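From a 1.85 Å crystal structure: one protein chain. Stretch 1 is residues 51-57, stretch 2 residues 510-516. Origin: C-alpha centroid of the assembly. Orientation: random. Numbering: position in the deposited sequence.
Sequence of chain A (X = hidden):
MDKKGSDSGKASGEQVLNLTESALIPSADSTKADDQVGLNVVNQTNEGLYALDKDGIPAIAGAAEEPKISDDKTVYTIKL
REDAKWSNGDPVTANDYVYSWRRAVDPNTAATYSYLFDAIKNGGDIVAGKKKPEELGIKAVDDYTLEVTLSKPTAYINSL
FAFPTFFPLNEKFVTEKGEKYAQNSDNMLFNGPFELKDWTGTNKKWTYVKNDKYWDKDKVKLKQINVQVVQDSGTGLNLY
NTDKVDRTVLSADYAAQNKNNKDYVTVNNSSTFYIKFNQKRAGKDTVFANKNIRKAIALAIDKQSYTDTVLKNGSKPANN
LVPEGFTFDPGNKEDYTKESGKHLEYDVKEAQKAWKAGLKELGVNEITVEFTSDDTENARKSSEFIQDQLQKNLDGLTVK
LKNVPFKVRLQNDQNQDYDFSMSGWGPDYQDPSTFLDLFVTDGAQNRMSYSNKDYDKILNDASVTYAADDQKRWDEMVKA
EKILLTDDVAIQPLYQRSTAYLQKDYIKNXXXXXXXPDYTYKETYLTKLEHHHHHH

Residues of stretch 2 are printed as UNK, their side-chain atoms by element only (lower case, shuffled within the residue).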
# COMPACT_ATOMS: atom_id res chain seq x y z
N ALA A 51 3.39 -14.89 -8.57
CA ALA A 51 4.12 -14.18 -7.56
C ALA A 51 5.34 -13.53 -8.23
O ALA A 51 5.92 -14.12 -9.14
CB ALA A 51 4.52 -15.14 -6.45
N LEU A 52 5.71 -12.32 -7.79
CA LEU A 52 6.88 -11.61 -8.35
C LEU A 52 8.16 -12.41 -8.14
O LEU A 52 8.41 -12.88 -7.04
CB LEU A 52 7.04 -10.21 -7.74
CG LEU A 52 6.27 -9.10 -8.48
CD1 LEU A 52 4.87 -9.53 -8.87
CD2 LEU A 52 6.27 -7.78 -7.72
N ASP A 53 8.93 -12.57 -9.21
CA ASP A 53 10.21 -13.24 -9.19
C ASP A 53 11.35 -12.28 -8.82
O ASP A 53 11.12 -11.10 -8.54
CB ASP A 53 10.47 -13.97 -10.53
CG ASP A 53 10.78 -13.02 -11.69
OD1 ASP A 53 11.03 -11.82 -11.48
OD2 ASP A 53 10.77 -13.50 -12.85
N LYS A 54 12.57 -12.79 -8.83
CA LYS A 54 13.74 -12.01 -8.43
C LYS A 54 13.97 -10.75 -9.27
O LYS A 54 14.61 -9.81 -8.80
CB LYS A 54 15.00 -12.88 -8.43
CG LYS A 54 15.47 -13.32 -9.81
CD LYS A 54 16.88 -13.90 -9.72
CE LYS A 54 17.57 -13.93 -11.07
NZ LYS A 54 17.01 -15.02 -11.91
N ASP A 55 13.49 -10.72 -10.51
CA ASP A 55 13.58 -9.52 -11.35
C ASP A 55 12.36 -8.60 -11.32
O ASP A 55 12.30 -7.65 -12.11
CB ASP A 55 13.88 -9.93 -12.80
CG ASP A 55 15.23 -10.56 -12.94
OD1 ASP A 55 16.17 -10.16 -12.22
OD2 ASP A 55 15.34 -11.47 -13.80
N GLY A 56 11.41 -8.86 -10.42
CA GLY A 56 10.20 -8.04 -10.32
C GLY A 56 9.12 -8.35 -11.34
O GLY A 56 8.21 -7.54 -11.54
N ILE A 57 9.21 -9.51 -11.99
CA ILE A 57 8.23 -9.91 -12.99
C ILE A 57 7.30 -10.97 -12.39
O ILE A 57 7.79 -11.93 -11.82
CB ILE A 57 8.92 -10.53 -14.23
CG1 ILE A 57 9.95 -9.55 -14.83
CG2 ILE A 57 7.87 -10.98 -15.26
CD1 ILE A 57 10.90 -10.18 -15.83
N UNK A 510 17.36 -11.27 0.03
CA UNK A 510 16.20 -10.57 0.59
C UNK A 510 15.48 -9.90 -0.57
O UNK A 510 15.94 -8.89 -1.08
c UNK A 510 16.62 -9.55 1.64
c UNK A 510 15.50 -8.76 2.33
c UNK A 510 16.07 -7.66 3.22
c UNK A 510 14.62 -9.71 3.12
N UNK A 511 14.37 -10.47 -1.02
CA UNK A 511 13.72 -9.93 -2.21
C UNK A 511 12.85 -8.74 -1.85
O UNK A 511 11.86 -8.90 -1.14
o UNK A 511 12.29 -12.56 -5.27
c UNK A 511 12.88 -10.99 -2.90
c UNK A 511 11.55 -11.62 -4.91
n UNK A 511 10.26 -11.57 -5.19
c UNK A 511 12.12 -10.49 -4.09
N UNK A 512 13.22 -7.56 -2.36
CA UNK A 512 12.39 -6.37 -2.27
C UNK A 512 11.58 -6.29 -3.55
O UNK A 512 12.13 -6.14 -4.63
n UNK A 512 9.47 -2.88 -1.58
c UNK A 512 11.70 -3.64 -0.73
c UNK A 512 13.25 -5.10 -2.09
c UNK A 512 12.47 -3.78 -2.03
c UNK A 512 10.67 -2.52 -0.78
N UNK A 513 10.27 -6.37 -3.42
CA UNK A 513 9.40 -6.25 -4.59
C UNK A 513 9.21 -4.80 -5.00
O UNK A 513 9.04 -3.94 -4.14
n UNK A 513 7.69 -8.90 -2.89
c UNK A 513 8.27 -8.41 -3.98
o UNK A 513 8.96 -9.10 -4.73
c UNK A 513 8.08 -6.93 -4.28
N UNK A 514 9.25 -4.52 -6.33
CA UNK A 514 9.08 -3.14 -6.79
C UNK A 514 7.65 -2.61 -6.70
O UNK A 514 7.45 -1.43 -6.85
c UNK A 514 9.54 -3.19 -8.24
c UNK A 514 9.27 -4.58 -8.67
c UNK A 514 9.50 -5.44 -7.45
N UNK A 515 6.67 -3.50 -6.52
CA UNK A 515 5.28 -3.09 -6.31
C UNK A 515 4.59 -4.28 -5.66
O UNK A 515 5.19 -5.36 -5.51
c UNK A 515 4.99 -5.60 -10.79
c UNK A 515 4.60 -2.69 -7.63
c UNK A 515 4.74 -3.71 -8.74
c UNK A 515 4.02 -5.77 -9.79
c UNK A 515 3.90 -4.82 -8.79
c UNK A 515 5.70 -3.55 -9.74
c UNK A 515 5.83 -4.48 -10.76
N UNK A 516 3.36 -4.09 -5.24
CA UNK A 516 2.69 -5.12 -4.44
C UNK A 516 3.29 -5.26 -3.04
O UNK A 516 4.06 -4.39 -2.60
O HOH W 1 10.41 -8.86 -7.09
O HOH W 2 12.99 -7.87 -7.00

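Position 510 carries four side-chain carbons, the chain forking at the second, and none comes within 10 Å of stretch 1. The fork beyond an unbranched first carbon identifies Leu 510, which takes no part in the contact.

At position 511 three carbons run in line, the third bearing one oxygen and one nitrogen. This terminal amide, reached through two methylene carbons, marks Gln 511. Its CA-to-CB bond points toward stretch 1, and with chi1 and chi2 both t the extended chain delivers the amide to the turn. NE2 donates to the backbone O of Leu 52 at 2.9 Å, while OE1 lies 3.5 Å from CA of Lys 54.

Position 512 has four carbons in a row ending in nitrogen, all more than 8 Å from stretch 1. This is Lys 512. Its side chain turns back to its own stretch, where NZ donates to the backbone O of position 513 at 2.8 Å.

Two carbons, the second with one oxygen and one nitrogen, make position 513 Asn 513, a buried amide one methylene shorter than that of Gln 511. Its OD1 accepts a hydrogen bond from Gln 511 NE2 at 2.8 Å and lies 3.7 Å from CB of Leu 52.

At position 514 three carbons close a ring onto the backbone nitrogen, as only proline does. Pro 514 places CD 4.0 Å from Leu 52 CD2 and 3.9 Å from CA of Gly 56. An ideal CB on Gly 56 would lie 3.0 Å from Pro 514 CG, a clash that glycine avoids; its positive phi also favours glycine.

Position 515 shows one carbon followed by a six-carbon ring without a hydroxyl: Phe 515. Leu 52 CD2 sits over one face, 4.0 Å from the ring centroid, in a CH-pi contact.

Position 516 has no side-chain atoms and a positive phi, and is Gly 516; it covers no surface of stretch 1.

The contact joins a polar end to an apolar one. A type I turn from Asp 53 to Gly 56 is closed by Gly 56 N donating to Asp 53 O at 2.9 Å, and Asp 53 OD1 braces it by accepting from Ile 57 N at 3.0 Å. Against this turn, Gln 511 NE2 links Leu 52 O to Asn 513 OD1. Water 1 adds a bridge, 2.8 Å from both Asp 53 O and Asn 513 OD1. Leu 52, meanwhile, packs its side chain against Pro 514 and Phe 515, so one residue serves both ends.

Stretch 2 510-516: LQKNPFG
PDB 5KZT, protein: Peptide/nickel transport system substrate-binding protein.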